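Local atomic coordinates of tyrosine--tRNA ligase, mitochondrial (Emericella nidulans, PDB entry 5IHX), a protein that probably catalyses the ATP-dependent attachment of L-tyrosine to tRNA(Tyr) as a mitochondrial class I aminoacyl-tRNA synthetase. Residues Met84-Val89 / Phe279-Leu284; Ser340-Glu345 / Arg353-Ala358. One frame throughout, in Å; residues are numbered along the deposited sequence.

Interaction 1 (Met84-Val89 / Phe279-Leu284)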
loop_
_atom_site.group_PDB
_atom_site.type_symbol
_atom_site.label_atom_id
_atom_site.label_comp_id
_atom_site.label_asym_id
_atom_site.label_seq_id
_atom_site.Cartn_x
_atom_site.Cartn_y
_atom_site.Cartn_z
ATOM N N MET A 84 -8.517 -27.614 -8.032
ATOM C CA MET A 84 -9.466 -27.829 -9.119
ATOM C C MET A 84 -10.922 -27.436 -8.875
ATOM O O MET A 84 -11.590 -26.996 -9.810
ATOM C CB MET A 84 -9.434 -29.301 -9.533
ATOM C CG MET A 84 -8.322 -29.646 -10.512
ATOM S SD MET A 84 -8.277 -28.567 -11.961
ATOM C CE MET A 84 -9.872 -28.918 -12.698
ATOM N N LEU A 85 -11.425 -27.587 -7.653
ATOM C CA LEU A 85 -12.868 -27.462 -7.442
ATOM C C LEU A 85 -13.406 -26.074 -7.806
ATOM O O LEU A 85 -14.450 -25.974 -8.450
ATOM C CB LEU A 85 -13.248 -27.818 -6.001
ATOM C CG LEU A 85 -13.021 -29.279 -5.585
ATOM C CD1 LEU A 85 -13.661 -29.558 -4.232
ATOM C CD2 LEU A 85 -13.522 -30.271 -6.634
ATOM N N PRO A 86 -12.706 -25.000 -7.407
ATOM C CA PRO A 86 -13.180 -23.696 -7.887
ATOM C C PRO A 86 -13.192 -23.598 -9.414
ATOM O O PRO A 86 -14.038 -22.912 -9.986
ATOM C CB PRO A 86 -12.174 -22.714 -7.284
ATOM C CG PRO A 86 -11.670 -23.394 -6.067
ATOM C CD PRO A 86 -11.635 -24.859 -6.405
ATOM N N PHE A 87 -12.261 -24.282 -10.069
ATOM C CA PHE A 87 -12.203 -24.250 -11.526
ATOM C C PHE A 87 -13.210 -25.215 -12.150
ATOM O O PHE A 87 -13.625 -25.027 -13.294
ATOM C CB PHE A 87 -10.782 -24.537 -12.011
ATOM C CG PHE A 87 -9.792 -23.487 -11.591
ATOM C CD1 PHE A 87 -9.936 -22.180 -12.023
ATOM C CD2 PHE A 87 -8.718 -23.800 -10.778
ATOM C CE1 PHE A 87 -9.040 -21.201 -11.641
ATOM C CE2 PHE A 87 -7.814 -22.824 -10.395
ATOM C CZ PHE A 87 -7.975 -21.525 -10.832
ATOM N N MET A 88 -13.609 -26.240 -11.403
ATOM C CA MET A 88 -14.721 -27.083 -11.829
ATOM C C MET A 88 -15.998 -26.242 -11.844
ATOM O O MET A 88 -16.855 -26.414 -12.712
ATOM C CB MET A 88 -14.889 -28.297 -10.910
ATOM C CG MET A 88 -13.741 -29.298 -10.959
ATOM S SD MET A 88 -13.403 -29.966 -12.601
ATOM C CE MET A 88 -15.009 -30.610 -13.062
ATOM N N VAL A 89 -16.124 -25.336 -10.877
ATOM C CA VAL A 89 -17.259 -24.413 -10.841
ATOM C C VAL A 89 -17.262 -23.507 -12.072
ATOM O O VAL A 89 -18.309 -23.289 -12.683
ATOM C CB VAL A 89 -17.246 -23.550 -9.556
ATOM C CG1 VAL A 89 -18.260 -22.412 -9.642
ATOM C CG2 VAL A 89 -17.532 -24.412 -8.337
ATOM N N PHE A 279 -19.004 -17.640 -2.852
ATOM C CA PHE A 279 -19.127 -18.898 -2.136
ATOM C C PHE A 279 -17.836 -19.687 -2.237
ATOM O O PHE A 279 -16.964 -19.366 -3.047
ATOM C CB PHE A 279 -20.304 -19.717 -2.674
ATOM C CG PHE A 279 -20.204 -20.057 -4.133
ATOM C CD1 PHE A 279 -20.550 -19.133 -5.101
ATOM C CD2 PHE A 279 -19.795 -21.320 -4.535
ATOM C CE1 PHE A 279 -20.471 -19.454 -6.445
ATOM C CE2 PHE A 279 -19.713 -21.645 -5.873
ATOM C CZ PHE A 279 -20.055 -20.711 -6.830
ATOM N N THR A 280 -17.714 -20.707 -1.395
ATOM C CA THR A 280 -16.516 -21.531 -1.354
ATOM C C THR A 280 -16.809 -22.961 -1.785
ATOM O O THR A 280 -17.959 -23.405 -1.766
ATOM C CB THR A 280 -15.907 -21.561 0.055
ATOM O OG1 THR A 280 -16.855 -22.116 0.975
ATOM C CG2 THR A 280 -15.521 -20.160 0.504
ATOM N N THR A 281 -15.753 -23.672 -2.164
ATOM C CA THR A 281 -15.846 -25.081 -2.523
ATOM C C THR A 281 -15.309 -25.908 -1.354
ATOM O O THR A 281 -14.495 -25.414 -0.575
ATOM C CB THR A 281 -15.058 -25.385 -3.814
ATOM O OG1 THR A 281 -13.706 -24.935 -3.671
ATOM C CG2 THR A 281 -15.690 -24.680 -5.006
ATOM N N PRO A 282 -15.765 -27.167 -1.222
ATOM C CA PRO A 282 -15.399 -28.003 -0.068
ATOM C C PRO A 282 -13.910 -28.337 0.037
ATOM O O PRO A 282 -13.185 -28.292 -0.958
ATOM C CB PRO A 282 -16.218 -29.283 -0.287
ATOM C CG PRO A 282 -16.586 -29.279 -1.726
ATOM C CD PRO A 282 -16.726 -27.846 -2.109
ATOM N N LEU A 283 -13.477 -28.667 1.253
ATOM C CA LEU A 283 -12.097 -29.069 1.514
ATOM C C LEU A 283 -11.866 -30.551 1.242
ATOM O O LEU A 283 -12.579 -31.408 1.766
ATOM C CB LEU A 283 -11.724 -28.766 2.967
ATOM C CG LEU A 283 -10.263 -29.002 3.366
ATOM C CD1 LEU A 283 -9.317 -28.108 2.574
ATOM C CD2 LEU A 283 -10.078 -28.799 4.862
ATOM N N LEU A 284 -10.880 -30.841 0.400
ATOM C CA LEU A 284 -10.497 -32.214 0.092
ATOM C C LEU A 284 -9.557 -32.780 1.160
ATOM O O LEU A 284 -8.521 -32.184 1.453
ATOM C CB LEU A 284 -9.846 -32.279 -1.290
ATOM C CG LEU A 284 -10.754 -31.817 -2.434
ATOM C CD1 LEU A 284 -9.961 -31.634 -3.719
ATOM C CD2 LEU A 284 -11.895 -32.803 -2.644
#
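The N-terminal part of helix 84-95 lies against segment 279-284, which continues out of strand 277-280, closest at P86 and T281, whose CA atoms lie 6.1 Å apart. T281 points toward the helix. Its OG1, in the crowded position between backbone N and carbonyl carbon (chi1 54°), sits 3.4 Å from P86 CD and nearly as close to P86 CG, the two side chains crossing at about a right angle. The same hydroxyl makes a weak hydrogen bond to the carbonyl oxygen of G238 on the neighbouring strand. The other branch, T281 CG2, meets CG2 of V89, three residues beyond P86, at 3.8 Å.

This is the core of the Rossmann-fold catalytic domain. The HVGH form of the class I HIGH signature immediately precedes this helical segment in the sequence, and the 279-284 segment runs from the sheet toward the unmodelled loop that carries KFGKS, the counterpart of KMSKS.

V89 and F279 meet tip to tip: CG1 comes to the ring's edge, near its plane, 3.7 Å from CZ. At the other end L85 CD1 rests 3.5 Å from the carbonyl oxygen of P282 and 3.9 Å from P282 CG, and it also touches L284 CD2 at 4.0 Å, although L284 is poorly ordered. F331 of helix 321-331 touches both L85 and L284, and Y327 touches L284.

Interaction 2 (Ser340-Glu345 / Arg353-Ala358)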
loop_
_atom_site.group_PDB
_atom_site.type_symbol
_atom_site.label_atom_id
_atom_site.label_comp_id
_atom_site.label_asym_id
_atom_site.label_seq_id
_atom_site.Cartn_x
_atom_site.Cartn_y
_atom_site.Cartn_z
ATOM N N SER A 340 -25.559 -42.542 -10.813
ATOM C CA SER A 340 -26.394 -43.480 -10.070
ATOM C C SER A 340 -26.216 -44.893 -10.612
ATOM O O SER A 340 -26.072 -45.850 -9.852
ATOM C CB SER A 340 -27.864 -43.066 -10.144
ATOM O OG SER A 340 -28.064 -41.798 -9.544
ATOM N N LYS A 341 -26.231 -45.015 -11.936
ATOM C CA LYS A 341 -26.047 -46.301 -12.600
ATOM C C LYS A 341 -24.675 -46.898 -12.278
ATOM O O LYS A 341 -24.547 -48.104 -12.074
ATOM C CB LYS A 341 -26.217 -46.139 -14.112
ATOM C CG LYS A 341 -26.378 -47.444 -14.869
ATOM C CD LYS A 341 -26.479 -47.203 -16.368
ATOM N N ILE A 342 -23.653 -46.047 -12.229
ATOM C CA ILE A 342 -22.303 -46.490 -11.888
ATOM C C ILE A 342 -22.239 -46.959 -10.436
ATOM O O ILE A 342 -21.589 -47.958 -10.125
ATOM C CB ILE A 342 -21.264 -45.366 -12.111
ATOM C CG1 ILE A 342 -21.101 -45.077 -13.603
ATOM C CG2 ILE A 342 -19.907 -45.752 -11.524
ATOM C CD1 ILE A 342 -20.394 -43.763 -13.901
ATOM N N MET A 343 -22.903 -46.225 -9.549
ATOM C CA MET A 343 -22.854 -46.530 -8.123
ATOM C C MET A 343 -23.637 -47.804 -7.819
ATOM O O MET A 343 -23.281 -48.553 -6.910
ATOM C CB MET A 343 -23.386 -45.355 -7.295
ATOM C CG MET A 343 -22.424 -44.162 -7.230
ATOM S SD MET A 343 -20.733 -44.600 -6.747
ATOM C CE MET A 343 -21.015 -45.354 -5.142
ATOM N N GLU A 344 -24.708 -48.044 -8.569
ATOM C CA GLU A 344 -25.484 -49.270 -8.402
ATOM C C GLU A 344 -24.620 -50.501 -8.656
ATOM O O GLU A 344 -24.687 -51.480 -7.916
ATOM C CB GLU A 344 -26.682 -49.285 -9.352
ATOM C CG GLU A 344 -27.607 -50.483 -9.167
ATOM C CD GLU A 344 -28.747 -50.503 -10.169
ATOM O OE1 GLU A 344 -28.786 -49.617 -11.048
ATOM O OE2 GLU A 344 -29.613 -51.396 -10.068
ATOM N N GLU A 345 -23.799 -50.441 -9.699
ATOM C CA GLU A 345 -22.867 -51.521 -9.995
ATOM C C GLU A 345 -21.729 -51.556 -8.977
ATOM O O GLU A 345 -21.308 -52.627 -8.538
ATOM C CB GLU A 345 -22.306 -51.373 -11.411
ATOM C CG GLU A 345 -21.320 -52.462 -11.799
ATOM C CD GLU A 345 -20.944 -52.419 -13.270
ATOM O OE1 GLU A 345 -21.509 -51.584 -14.009
ATOM O OE2 GLU A 345 -20.082 -53.223 -13.686
ATOM N N ARG A 353 -13.789 -51.634 -8.510
ATOM C CA ARG A 353 -13.450 -50.218 -8.650
ATOM C C ARG A 353 -14.067 -49.605 -9.907
ATOM O O ARG A 353 -13.438 -48.790 -10.578
ATOM C CB ARG A 353 -11.930 -50.027 -8.676
ATOM C CG ARG A 353 -11.195 -50.557 -7.450
ATOM C CD ARG A 353 -10.644 -49.432 -6.583
ATOM N NE ARG A 353 -10.358 -49.881 -5.221
ATOM C CZ ARG A 353 -9.962 -49.085 -4.230
ATOM N NH1 ARG A 353 -9.799 -47.785 -4.435
ATOM N NH2 ARG A 353 -9.729 -49.594 -3.028
ATOM N N VAL A 354 -15.298 -49.995 -10.225
ATOM C CA VAL A 354 -15.986 -49.454 -11.393
ATOM C C VAL A 354 -16.156 -47.944 -11.263
ATOM O O VAL A 354 -15.978 -47.206 -12.232
ATOM C CB VAL A 354 -17.368 -50.117 -11.597
ATOM C CG1 VAL A 354 -18.159 -49.415 -12.702
ATOM C CG2 VAL A 354 -17.209 -51.602 -11.903
ATOM N N ALA A 355 -16.488 -47.490 -10.060
ATOM C CA ALA A 355 -16.714 -46.073 -9.820
ATOM C C ALA A 355 -15.395 -45.304 -9.867
ATOM O O ALA A 355 -15.316 -44.226 -10.453
ATOM C CB ALA A 355 -17.401 -45.865 -8.482
ATOM N N GLN A 356 -14.357 -45.872 -9.264
ATOM C CA GLN A 356 -13.055 -45.219 -9.222
ATOM C C GLN A 356 -12.424 -45.111 -10.609
ATOM O O GLN A 356 -11.792 -44.102 -10.932
ATOM C CB GLN A 356 -12.109 -45.973 -8.284
ATOM C CG GLN A 356 -12.326 -45.706 -6.801
ATOM C CD GLN A 356 -13.335 -46.641 -6.160
ATOM O OE1 GLN A 356 -13.986 -47.433 -6.837
ATOM N NE2 GLN A 356 -13.459 -46.557 -4.840
ATOM N N HIS A 357 -12.602 -46.146 -11.429
ATOM C CA HIS A 357 -12.054 -46.149 -12.784
ATOM C C HIS A 357 -12.760 -45.131 -13.673
ATOM O O HIS A 357 -12.124 -44.458 -14.479
ATOM C CB HIS A 357 -12.152 -47.546 -13.405
ATOM C CG HIS A 357 -11.048 -48.468 -12.995
ATOM N ND1 HIS A 357 -9.736 -48.274 -13.379
ATOM C CD2 HIS A 357 -11.050 -49.588 -12.235
ATOM C CE1 HIS A 357 -8.984 -49.230 -12.871
ATOM N NE2 HIS A 357 -9.758 -50.045 -12.172
ATOM N N ALA A 358 -14.077 -45.023 -13.526
ATOM C CA ALA A 358 -14.845 -44.035 -14.276
ATOM C C ALA A 358 -14.412 -42.624 -13.881
ATOM O O ALA A 358 -14.312 -41.737 -14.727
ATOM C CB ALA A 358 -16.331 -44.224 -14.041
#
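E345 OE2 forms a salt bridge with R352 NH2 and also rests 3.7 Å from V354 CG2. E345 and V354 belong to the two arms of a helical hairpin, helix 336-348 turning back through a short connection into helix 354-368, in the helical region after the catalytic domain; as in related tyrosyl-tRNA synthetases, that region probably contributes to anticodon recognition. The C-terminal part of the full protein is absent from this construct. The axes of the short helical segments approach to 9.2 Å and run roughly antiparallel, at 141°.

E345 reaches over with an extended chain, CG anti to the backbone N (chi1 180°), and crosses V354 at about a right angle; its carboxylate lies against both methyls of the valine. The arginine rather than the apolar contact probably steadies the charge.

I342 sits at the centre of the interface, with A355 as its nearest partner: CG2 packs 3.6 Å from A355 CA and 3.9 Å from A355 CB, with V354 CG1 a little further off. M343 starts off pointing away, but chi2 of -51° helps turn SD back to 4.0 Å from A355 CB, on the flank where helix 321-331 adds V324 against A355 and E325 against M343. Q346 ties the hairpin, bonding to A355 N and to the amide oxygen of Q356. At the far end I342 CD1 touches A358 CB at 4.1 Å.

How the interactions relate
Interaction 1 closes before interaction 2 opens along the chain, with centres about 23 Å apart and nearest atoms about 11 Å apart. The first lies near the middle of the chain, on the Rossmann sheet, where a helix from early in the domain meets the segment continuing from strand 277-280, 190 residues later. The second is a local hairpin of consecutive helices, its centre about 27 Å from the centre of the chain, in the C-terminal helical region. Helix 321-331 lies between them: its F331, M330 and Y327 face interaction 1, while V324 and E325 face interaction 2. It thus physically joins the tyrosine-binding catalytic core to the helical part that probably reads the tRNA.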